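Local atomic coordinates of deoxyribodipyrimidine photo-lyase (Oryza sativa Japonica Group, PDB entry 3UMV), a protein that uses light energy to split cyclobutane pyrimidine dimers in UV-damaged DNA back into separate pyrimidines, with one FAD cofactor bound per subunit. Residues A168-P173 with L326-C331; S178-Y183 with R189-K194; E247-A252 with G291-Q296; K266-D271 with V313-E318. All coordinates share one frame; numbering follows the deposited sequence.

Contact 1 of 4, residues A168-P173 with L326-C331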
# COMPACT_ATOMS: atom_id res chain seq x y z
N ALA A 168 1.57 12.23 -2.03
CA ALA A 168 0.14 12.29 -1.76
C ALA A 168 -0.30 11.18 -0.82
O ALA A 168 -1.47 11.12 -0.43
CB ALA A 168 -0.65 12.20 -3.07
N HIS A 169 0.61 10.29 -0.46
CA HIS A 169 0.24 9.09 0.31
C HIS A 169 0.51 9.24 1.81
O HIS A 169 -0.21 8.68 2.64
CB HIS A 169 1.00 7.88 -0.22
CG HIS A 169 0.23 6.59 -0.10
ND1 HIS A 169 -0.78 6.25 -0.98
CD2 HIS A 169 0.35 5.57 0.76
CE1 HIS A 169 -1.26 5.07 -0.64
NE2 HIS A 169 -0.59 4.63 0.41
N ASN A 170 1.55 9.98 2.16
CA ASN A 170 1.94 10.08 3.55
C ASN A 170 1.47 11.42 4.14
O ASN A 170 1.40 12.41 3.42
CB ASN A 170 3.46 9.98 3.68
CG ASN A 170 3.98 8.61 3.29
OD1 ASN A 170 3.57 7.60 3.86
ND2 ASN A 170 4.86 8.57 2.28
N VAL A 171 1.14 11.43 5.43
CA VAL A 171 0.79 12.67 6.12
C VAL A 171 1.99 13.60 6.13
O VAL A 171 1.89 14.78 5.78
CB VAL A 171 0.33 12.44 7.58
CG1 VAL A 171 -0.04 13.75 8.24
CG2 VAL A 171 -0.86 11.48 7.61
N VAL A 172 3.13 13.07 6.56
CA VAL A 172 4.36 13.84 6.54
C VAL A 172 5.16 13.36 5.33
O VAL A 172 5.43 12.16 5.19
CB VAL A 172 5.19 13.63 7.83
CG1 VAL A 172 6.45 14.49 7.82
CG2 VAL A 172 4.35 13.95 9.08
N PRO A 173 5.54 14.28 4.44
CA PRO A 173 6.27 13.87 3.23
C PRO A 173 7.47 12.99 3.55
O PRO A 173 8.20 13.28 4.51
CB PRO A 173 6.73 15.21 2.64
CG PRO A 173 5.70 16.18 3.11
CD PRO A 173 5.25 15.73 4.46
N LEU A 326 6.51 4.61 8.52
CA LEU A 326 7.82 4.03 8.78
C LEU A 326 8.19 3.03 7.69
O LEU A 326 9.36 2.91 7.33
CB LEU A 326 7.86 3.37 10.16
CG LEU A 326 9.14 2.56 10.46
CD1 LEU A 326 10.39 3.43 10.51
CD2 LEU A 326 8.95 1.81 11.75
N ALA A 327 7.20 2.32 7.16
CA ALA A 327 7.48 1.39 6.06
C ALA A 327 7.90 2.13 4.80
O ALA A 327 8.79 1.65 4.10
CB ALA A 327 6.29 0.45 5.78
N ASP A 328 7.24 3.26 4.48
CA ASP A 328 7.69 4.09 3.35
C ASP A 328 9.12 4.60 3.58
O ASP A 328 9.97 4.59 2.69
CB ASP A 328 6.74 5.25 3.05
CG ASP A 328 5.77 4.95 1.90
OD1 ASP A 328 5.40 5.89 1.13
OD2 ASP A 328 5.40 3.77 1.75
N ASN A 329 9.38 5.05 4.81
CA ASN A 329 10.70 5.51 5.19
C ASN A 329 11.74 4.45 4.85
O ASN A 329 12.75 4.73 4.20
CB ASN A 329 10.74 5.84 6.67
CG ASN A 329 12.14 6.08 7.19
OD1 ASN A 329 12.76 5.18 7.75
ND2 ASN A 329 12.66 7.28 6.98
N PHE A 330 11.46 3.21 5.26
CA PHE A 330 12.43 2.15 5.06
C PHE A 330 12.65 1.84 3.60
O PHE A 330 13.79 1.79 3.13
CB PHE A 330 12.02 0.90 5.82
CG PHE A 330 12.94 -0.25 5.61
CD1 PHE A 330 14.18 -0.30 6.26
CD2 PHE A 330 12.59 -1.28 4.76
CE1 PHE A 330 15.04 -1.38 6.05
CE2 PHE A 330 13.46 -2.37 4.56
CZ PHE A 330 14.66 -2.41 5.20
N CYS A 331 11.57 1.63 2.86
CA CYS A 331 11.74 1.29 1.45
C CYS A 331 12.36 2.44 0.63
O CYS A 331 13.12 2.20 -0.30
CB CYS A 331 10.41 0.83 0.83
SG CYS A 331 9.74 -0.67 1.58
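Asp328 OD1 is gripped from two quarters: Asn170 ND2 donates a hydrogen bond to it at 3.0 Å, and Arg46 forms a salt bridge with the same oxygen. The contact illustrates how the two halves of a photolyase are joined, since residues 168-173 form the loop that leaves strand 162-166 of the alpha/beta domain, while residues 326-331 lie on helix 310-333 of the FAD-binding helical part. The Asn170 N-H points almost straight at its acceptor, at 164°. It reaches OD1 on the anti side of the carboxylate, tilted out of its plane, and yet the oxygen lies close to the plane of the amide. The amide and carboxylate planes stand 80° apart. Asn170 CG sits beside its own backbone N and opposite the carbonyl carbon (chi1 -66°), a rotation that aims the amide at the helix. The same ND2 also donates to Asp167 OD2, so the amide spans two carboxylates and its rotation is fixed by both. Further along the loop, Val171 N and Val172 N bond to the two oxygens of Glu325, one residue before the segment, so that the helix holds the loop's backbone as well as its side chain. Both touching residues are buried, and the positive charge of Arg46 would be expected to stabilise the Asp328 carboxylate there. ND2 alone makes the amide's bond to the aspartate; Asn170 OD1 is merely a neighbouring acceptor, 3.7 Å from Asp328 OD1.

Contact 2 of 4, residues S178-Y183 with R189-K194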
# COMPACT_ATOMS: atom_id res chain seq x y z
N SER A 178 12.03 12.13 7.80
CA SER A 178 13.38 11.86 8.23
C SER A 178 14.29 11.95 7.02
O SER A 178 13.86 11.76 5.88
CB SER A 178 13.51 10.49 8.89
OG SER A 178 14.82 10.28 9.37
N ALA A 179 15.55 12.28 7.28
CA ALA A 179 16.55 12.34 6.24
C ALA A 179 17.23 10.98 6.07
O ALA A 179 18.10 10.82 5.20
CB ALA A 179 17.59 13.42 6.55
N LYS A 180 16.85 10.01 6.90
CA LYS A 180 17.49 8.70 6.83
C LYS A 180 16.53 7.57 7.21
O LYS A 180 15.45 7.83 7.71
CB LYS A 180 18.74 8.66 7.72
CG LYS A 180 18.46 8.81 9.21
CD LYS A 180 19.73 8.56 10.01
CE LYS A 180 19.41 8.10 11.42
NZ LYS A 180 18.41 8.99 12.07
N MET A 181 16.93 6.33 6.93
CA MET A 181 16.13 5.20 7.37
C MET A 181 16.20 5.13 8.89
O MET A 181 17.28 5.19 9.48
CB MET A 181 16.62 3.89 6.72
CG MET A 181 17.94 3.37 7.22
SD MET A 181 18.37 1.74 6.52
CE MET A 181 19.35 2.27 5.11
N GLU A 182 15.04 5.04 9.53
CA GLU A 182 14.99 5.04 10.99
C GLU A 182 15.05 3.63 11.57
O GLU A 182 14.58 2.68 10.95
CB GLU A 182 13.71 5.73 11.46
CG GLU A 182 13.70 7.23 11.21
CD GLU A 182 14.75 7.95 12.01
OE1 GLU A 182 15.31 8.94 11.50
OE2 GLU A 182 14.98 7.53 13.17
N TYR A 183 15.63 3.50 12.76
CA TYR A 183 15.75 2.19 13.40
C TYR A 183 14.39 1.55 13.73
O TYR A 183 14.18 0.34 13.52
CB TYR A 183 16.63 2.25 14.66
CG TYR A 183 16.76 0.89 15.27
CD1 TYR A 183 15.92 0.48 16.30
CD2 TYR A 183 17.70 -0.01 14.79
CE1 TYR A 183 16.03 -0.79 16.84
CE2 TYR A 183 17.82 -1.28 15.33
CZ TYR A 183 16.98 -1.67 16.34
OH TYR A 183 17.10 -2.94 16.87
N ARG A 189 8.76 8.05 15.32
CA ARG A 189 7.74 8.86 15.99
C ARG A 189 8.33 10.14 16.57
O ARG A 189 7.69 11.20 16.55
CB ARG A 189 7.07 8.05 17.10
CG ARG A 189 5.88 8.72 17.78
CD ARG A 189 5.44 7.88 18.99
NE ARG A 189 5.29 6.46 18.64
CZ ARG A 189 6.00 5.47 19.17
NH1 ARG A 189 5.79 4.21 18.79
NH2 ARG A 189 6.93 5.73 20.09
N GLY A 190 9.54 10.06 17.10
CA GLY A 190 10.20 11.21 17.68
C GLY A 190 10.29 12.34 16.66
O GLY A 190 10.08 13.50 16.98
N LYS A 191 10.57 11.99 15.41
CA LYS A 191 10.70 13.00 14.37
C LYS A 191 9.37 13.52 13.85
O LYS A 191 9.18 14.73 13.74
CB LYS A 191 11.60 12.50 13.24
CG LYS A 191 13.04 12.35 13.68
CD LYS A 191 14.01 12.15 12.54
CE LYS A 191 15.36 11.75 13.10
NZ LYS A 191 16.31 11.36 12.03
N VAL A 192 8.43 12.63 13.55
CA VAL A 192 7.17 13.06 12.96
C VAL A 192 6.23 13.76 13.94
O VAL A 192 5.46 14.64 13.56
CB VAL A 192 6.45 11.93 12.19
CG1 VAL A 192 7.31 11.46 11.01
CG2 VAL A 192 6.13 10.75 13.09
N SER A 193 6.27 13.38 15.21
CA SER A 193 5.36 14.00 16.18
C SER A 193 5.63 15.50 16.27
O SER A 193 4.71 16.29 16.52
CB SER A 193 5.47 13.32 17.55
OG SER A 193 6.77 13.46 18.08
N LYS A 194 6.88 15.90 16.05
CA LYS A 194 7.26 17.31 16.07
C LYS A 194 6.62 18.17 14.98
O LYS A 194 6.42 19.38 15.16
CB LYS A 194 8.78 17.44 15.97
CG LYS A 194 9.53 16.96 17.19
CD LYS A 194 11.02 17.05 16.95
CE LYS A 194 11.82 16.57 18.14
NZ LYS A 194 13.27 16.65 17.85
O HOH W 1 16.60 13.40 9.92
O HOH W 2 18.77 11.80 12.91
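Lys191 NZ and Glu182 OE1 form a salt bridge of 2.7 Å, the centre of a network in which one carboxylate oxygen collects three donors. Ser178 OG donates to that same Glu182 OE1 at 2.6 Å, using the anti lone pair, whereas Lys191 comes from the syn side. The third donor, Lys180 NZ, reaches Glu182 OE1 from above the carboxylate plane at 3.2 Å and completes a Lys180-Glu182-Lys191 network. The serine serves a second purpose as the head of an ST turn, for Ser178 OG accepts from Lys180 N with an N-H...O angle of 166°. This turn belongs to the loop 178-183 between helices 174-177 and 185-193, and the network pins that loop to the helix that follows it. The other oxygen, Glu182 OE2, bonds to Thr187 OG1 in the first turn of that helix, so both oxygens of the buried carboxylate are held. Lys191 leaves its helix with CG beside the backbone N (chi1 -68°) and is extended from there on, long enough to span the gap. Lys180 crosses it at about a right angle and bends only at its last torsion, which brings the two ammonium groups together around their shared carboxylate. A water accepts from Lys180 NZ and from Lys191 NZ, and another links Lys191 NZ to Ala179 N. Beyond the polar groups the packing is thin: Lys191 CD lies 4.0 Å from Ser178 CB.

Contact 3 of 4, residues E247-A252 with G291-Q296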
# COMPACT_ATOMS: atom_id res chain seq x y z
N GLU A 247 -15.91 5.70 -2.87
CA GLU A 247 -17.22 5.70 -2.23
C GLU A 247 -17.30 4.60 -1.16
O GLU A 247 -17.71 4.85 -0.03
CB GLU A 247 -18.32 5.55 -3.29
CG GLU A 247 -19.74 5.68 -2.78
CD GLU A 247 -20.72 5.94 -3.91
OE1 GLU A 247 -20.37 6.71 -4.83
OE2 GLU A 247 -21.83 5.37 -3.88
N ALA A 248 -16.90 3.39 -1.52
CA ALA A 248 -16.92 2.27 -0.58
C ALA A 248 -15.89 2.46 0.54
O ALA A 248 -16.09 1.98 1.66
CB ALA A 248 -16.68 0.94 -1.30
N ALA A 249 -14.79 3.14 0.23
CA ALA A 249 -13.72 3.35 1.21
C ALA A 249 -14.17 4.28 2.34
O ALA A 249 -13.92 4.02 3.52
CB ALA A 249 -12.44 3.90 0.53
N ILE A 250 -14.82 5.37 1.97
CA ILE A 250 -15.32 6.31 2.95
C ILE A 250 -16.39 5.66 3.80
O ILE A 250 -16.46 5.89 5.01
CB ILE A 250 -15.81 7.61 2.29
CG1 ILE A 250 -14.64 8.28 1.57
CG2 ILE A 250 -16.42 8.55 3.33
CD1 ILE A 250 -15.07 9.27 0.51
N GLU A 251 -17.22 4.82 3.17
CA GLU A 251 -18.23 4.06 3.91
C GLU A 251 -17.59 3.13 4.95
O GLU A 251 -18.11 2.97 6.05
CB GLU A 251 -19.14 3.29 2.95
CG GLU A 251 -20.24 2.46 3.62
CD GLU A 251 -21.39 3.31 4.16
OE1 GLU A 251 -22.17 2.78 4.99
OE2 GLU A 251 -21.52 4.48 3.75
N ALA A 252 -16.45 2.51 4.60
CA ALA A 252 -15.74 1.63 5.52
C ALA A 252 -15.18 2.41 6.71
O ALA A 252 -15.14 1.91 7.84
CB ALA A 252 -14.60 0.90 4.80
N GLY A 291 -4.83 3.55 -2.61
CA GLY A 291 -5.08 4.97 -2.49
C GLY A 291 -6.52 5.38 -2.77
O GLY A 291 -6.77 6.53 -3.14
N HIS A 292 -7.47 4.46 -2.58
CA HIS A 292 -8.89 4.80 -2.71
C HIS A 292 -9.32 5.78 -1.62
O HIS A 292 -10.31 6.52 -1.77
CB HIS A 292 -9.79 3.57 -2.59
CG HIS A 292 -9.61 2.57 -3.69
ND1 HIS A 292 -9.07 2.89 -4.92
CD2 HIS A 292 -9.93 1.26 -3.74
CE1 HIS A 292 -9.03 1.80 -5.66
NE2 HIS A 292 -9.57 0.81 -4.98
N ILE A 293 -8.57 5.78 -0.53
CA ILE A 293 -8.82 6.72 0.55
C ILE A 293 -7.49 7.22 1.04
O ILE A 293 -6.50 6.47 1.10
CB ILE A 293 -9.64 6.10 1.71
CG1 ILE A 293 -10.19 7.20 2.62
CG2 ILE A 293 -8.80 5.10 2.50
CD1 ILE A 293 -11.24 6.71 3.60
N SER A 294 -7.45 8.50 1.36
CA SER A 294 -6.24 9.15 1.85
C SER A 294 -5.96 8.72 3.30
O SER A 294 -6.87 8.74 4.13
CB SER A 294 -6.45 10.66 1.77
OG SER A 294 -5.57 11.35 2.64
N ALA A 295 -4.73 8.36 3.62
CA ALA A 295 -4.40 8.04 5.02
C ALA A 295 -4.57 9.28 5.90
O ALA A 295 -4.95 9.16 7.06
CB ALA A 295 -3.00 7.51 5.15
N GLN A 296 -4.25 10.45 5.33
CA GLN A 296 -4.45 11.73 6.00
C GLN A 296 -5.93 11.96 6.31
O GLN A 296 -6.28 12.37 7.42
CB GLN A 296 -3.86 12.86 5.15
CG GLN A 296 -3.94 14.25 5.75
CD GLN A 296 -3.00 15.24 5.09
OE1 GLN A 296 -2.03 14.85 4.41
NE2 GLN A 296 -3.27 16.52 5.26
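A turn of helix 246-254 passes close to the short link between helices 285-290 and 295-305, and Ala249 and Ile293 mark the closest approach, with their CA atoms 6.0 Å apart. Such proximity is possible because the helix presents a methyl group: Ala249 CB rests against Ile293 CB at 3.8 Å. The same methyl lies 4.1 Å from His292 CB, so it settles between two consecutive residues of the link. Ile293 answers with its longer branch. CG1 stands opposite the backbone N (chi1 -165°), and the chain continues extended to carry CD1 to the helix backbone, 3.8 Å from Ala249 O. Ile293 CD1 then meets Ile250, 4.3 Å from Ile250 CG1. No hydrogen bond joins the segments, which meet through carbon packing and contacts to backbone carbonyls. The link itself is a compact helix-to-helix connection. Gly291, with positive phi, closes the preceding helix in a Schellman motif, and Ser294 is the N-cap of the next, its OG accepting from Arg297 N. Two residues in between, His292 and Ile293, are left to face helix 246-254. Tyr287 and Leu288 of helix 285-290 pack alongside, the former against Ala248, Ala249 and Ala252, the latter against Ile293. Pointing away from the link, Glu247 forms a salt bridge through OE1 with Arg99 NH2.

Contact 4 of 4, residues K266-D271 with V313-E318. With FAD (flavin-adenine dinucleotide), chain I.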
# COMPACT_ATOMS: atom_id res chain seq x y z
N LYS A 266 -14.07 1.82 19.29
CA LYS A 266 -13.94 1.74 20.74
C LYS A 266 -13.09 0.59 21.24
O LYS A 266 -12.24 0.77 22.11
CB LYS A 266 -15.31 1.71 21.42
CG LYS A 266 -15.84 3.08 21.72
CD LYS A 266 -16.97 3.03 22.73
CE LYS A 266 -17.23 4.41 23.30
NZ LYS A 266 -17.12 5.43 22.23
N SER A 267 -13.32 -0.60 20.71
CA SER A 267 -12.60 -1.77 21.20
C SER A 267 -11.24 -2.00 20.52
O SER A 267 -10.60 -3.02 20.77
CB SER A 267 -13.48 -3.01 21.07
N TYR A 268 -10.79 -1.05 19.70
CA TYR A 268 -9.61 -1.28 18.85
C TYR A 268 -8.34 -1.64 19.62
O TYR A 268 -7.68 -2.62 19.30
CB TYR A 268 -9.34 -0.09 17.92
CG TYR A 268 -8.16 -0.32 16.99
CD1 TYR A 268 -8.27 -1.19 15.91
CD2 TYR A 268 -6.95 0.32 17.21
CE1 TYR A 268 -7.20 -1.41 15.06
CE2 TYR A 268 -5.87 0.10 16.36
CZ TYR A 268 -6.00 -0.76 15.30
OH TYR A 268 -4.93 -0.97 14.46
N GLU A 269 -7.97 -0.83 20.61
CA GLU A 269 -6.71 -1.09 21.29
C GLU A 269 -6.68 -2.48 21.94
O GLU A 269 -5.64 -3.13 21.98
CB GLU A 269 -6.39 -0.02 22.33
CG GLU A 269 -4.96 -0.12 22.85
CD GLU A 269 -4.68 0.85 23.98
OE1 GLU A 269 -3.56 1.43 24.00
OE2 GLU A 269 -5.55 1.02 24.85
N THR A 270 -7.83 -2.93 22.44
CA THR A 270 -7.87 -4.18 23.19
C THR A 270 -8.26 -5.41 22.35
O THR A 270 -8.12 -6.54 22.81
CB THR A 270 -8.78 -4.09 24.44
OG1 THR A 270 -10.09 -3.65 24.05
CG2 THR A 270 -8.20 -3.11 25.46
N ASP A 271 -8.72 -5.18 21.13
CA ASP A 271 -9.17 -6.29 20.28
C ASP A 271 -8.34 -6.52 19.02
O ASP A 271 -8.41 -7.60 18.43
CB ASP A 271 -10.65 -6.12 19.92
CG ASP A 271 -11.58 -6.38 21.11
OD1 ASP A 271 -12.75 -5.95 21.06
OD2 ASP A 271 -11.13 -7.02 22.09
N VAL A 313 -8.23 5.44 19.78
CA VAL A 313 -7.87 6.33 18.69
C VAL A 313 -6.36 6.56 18.64
O VAL A 313 -5.77 6.52 17.56
CB VAL A 313 -8.62 7.67 18.75
CG1 VAL A 313 -7.96 8.69 17.83
CG2 VAL A 313 -10.08 7.45 18.37
N ASP A 314 -5.74 6.79 19.79
CA ASP A 314 -4.28 6.92 19.85
C ASP A 314 -3.58 5.69 19.25
O ASP A 314 -2.61 5.82 18.50
CB ASP A 314 -3.81 7.16 21.29
CG ASP A 314 -4.13 8.57 21.78
OD1 ASP A 314 -3.70 8.93 22.91
OD2 ASP A 314 -4.78 9.33 21.03
N ALA A 315 -4.07 4.50 19.58
CA ALA A 315 -3.48 3.26 19.09
C ALA A 315 -3.67 3.11 17.58
O ALA A 315 -2.76 2.70 16.87
CB ALA A 315 -4.07 2.08 19.84
N PHE A 316 -4.87 3.44 17.11
CA PHE A 316 -5.16 3.45 15.68
C PHE A 316 -4.22 4.39 14.91
O PHE A 316 -3.60 3.98 13.92
CB PHE A 316 -6.62 3.85 15.45
CG PHE A 316 -7.02 3.93 14.00
CD1 PHE A 316 -7.45 5.12 13.46
CD2 PHE A 316 -6.96 2.80 13.19
CE1 PHE A 316 -7.84 5.21 12.12
CE2 PHE A 316 -7.35 2.88 11.85
CZ PHE A 316 -7.78 4.09 11.32
N LEU A 317 -4.10 5.63 15.37
CA LEU A 317 -3.20 6.61 14.77
C LEU A 317 -1.73 6.15 14.76
O LEU A 317 -0.99 6.48 13.84
CB LEU A 317 -3.35 7.96 15.48
CG LEU A 317 -4.61 8.76 15.11
CD1 LEU A 317 -4.86 9.89 16.12
CD2 LEU A 317 -4.51 9.29 13.69
N GLU A 318 -1.32 5.41 15.79
CA GLU A 318 0.05 4.87 15.82
C GLU A 318 0.29 3.89 14.65
O GLU A 318 1.33 3.93 13.98
CB GLU A 318 0.32 4.20 17.19
CG GLU A 318 1.61 3.37 17.27
CD GLU A 318 2.89 4.20 17.20
OE1 GLU A 318 3.96 3.62 16.90
OE2 GLU A 318 2.83 5.43 17.44
PA FAD I . -5.66 -1.99 11.27
O1A FAD I . -5.21 -2.63 12.55
O2A FAD I . -7.07 -1.46 11.30
O5B FAD I . -4.62 -0.84 10.89
C5B FAD I . -5.01 0.34 10.22
C4B FAD I . -3.91 0.76 9.24
O4B FAD I . -2.67 0.98 9.89
C3B FAD I . -3.63 -0.32 8.21
O3B FAD I . -4.54 -0.27 7.14
C2B FAD I . -2.24 0.06 7.77
O2B FAD I . -2.31 1.19 6.91
C1B FAD I . -1.62 0.53 9.06
N9A FAD I . -0.88 -0.56 9.72
C8A FAD I . -1.34 -1.43 10.68
N7A FAD I . -0.32 -2.26 11.00
C5A FAD I . 0.77 -1.95 10.24
C6A FAD I . 2.07 -2.45 10.14
N6A FAD I . 2.52 -3.40 10.96
N1A FAD I . 2.96 -1.88 9.26
C2A FAD I . 2.57 -0.82 8.48
N3A FAD I . 1.28 -0.33 8.57
C4A FAD I . 0.41 -0.87 9.45
N1 FAD I . 0.25 -4.30 5.46
C2 FAD I . -0.16 -3.93 4.21
O2 FAD I . -0.76 -2.86 4.10
N3 FAD I . 0.13 -4.72 3.11
C4 FAD I . 0.82 -5.91 3.26
O4 FAD I . 1.06 -6.62 2.28
C4X FAD I . 1.24 -6.28 4.53
N5 FAD I . 1.91 -7.45 4.75
C5X FAD I . 2.34 -7.79 6.02
C6 FAD I . 3.06 -8.98 6.23
C7 FAD I . 3.49 -9.32 7.52
C7M FAD I . 4.27 -10.59 7.71
C8 FAD I . 3.19 -8.47 8.59
C8M FAD I . 3.62 -8.79 9.99
C9 FAD I . 2.47 -7.31 8.37
C9A FAD I . 2.05 -6.97 7.10
N10 FAD I . 1.33 -5.81 6.89
C10 FAD I . 0.95 -5.48 5.62
C1' FAD I . 0.98 -4.87 8.04
C2' FAD I . -0.39 -5.17 8.72
O2' FAD I . -0.59 -6.55 9.06
C3' FAD I . -1.61 -4.72 7.89
O3' FAD I . -1.43 -3.39 7.50
C4' FAD I . -2.93 -4.82 8.66
O4' FAD I . -3.14 -6.16 9.07
C5' FAD I . -4.05 -4.33 7.75
O5' FAD I . -5.35 -4.60 8.20
P FAD I . -6.27 -3.39 8.72
O1P FAD I . -6.31 -2.27 7.69
O2P FAD I . -7.64 -3.92 9.05
O3P FAD I . -5.44 -3.05 10.05
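The FAD pocket supplies the setting here: Tyr268, in the short helix 268-271, and Phe316, on helix 310-333, both line the cofactor site. Tyr268 OH donates a very short hydrogen bond of 2.5 Å to FAD O1A, a phosphate oxygen on the adenosine side of the diphosphate; O1A itself lies at the edge of the tyrosine ring, in its plane. The two rings make a T-shaped (edge-to-face) pair, centroids 5.7 Å apart and planes at 88°, in which the edge of Phe316 meets the face of Tyr268. With CG opposite the backbone N (chi1 -178°), Tyr268 stretches out from its helix across the backbone of the longer one; its CE2 comes within 3.5 Å of Phe316 CA. Beside the rings, Glu269 CG packs on Ala315 CB at 3.8 Å. Phe316 also meets the ring of Phe260 and the side chain of Leu284, so the partner that braces the tyrosine is itself packed from other directions. Ser282, Gly283 and Ser285 hydrogen-bond to FAD as well. The phenylalanine touches the cofactor directly too, with Phe316 CE2 3.8 Å from FAD C5B.

Overall arrangement
Helix 310-333 runs through the set, giving one segment to contact 1 and another to contact 4, whose centres are about 21 Å apart. Contact 2 adjoins both: Asn329 of contact 1 meets the 178-183 loop, with OD1 2.9 Å from Glu182 N, and Arg189 NH1 forms a 2.7 Å salt bridge with Glu318 OE1 of contact 4. Contact 3 touches contact 1 through Val171 CG2 and Gln296 CA, 3.9 Å apart. Along the chain, contacts 2, 3 and 4 all nest within the loop that contact 1 closes. Contact 4 binds FAD directly, whereas the side chains of Ile293 and Asp328 lie about 8 and 9 Å from the cofactor and that of Glu182 about 13 Å.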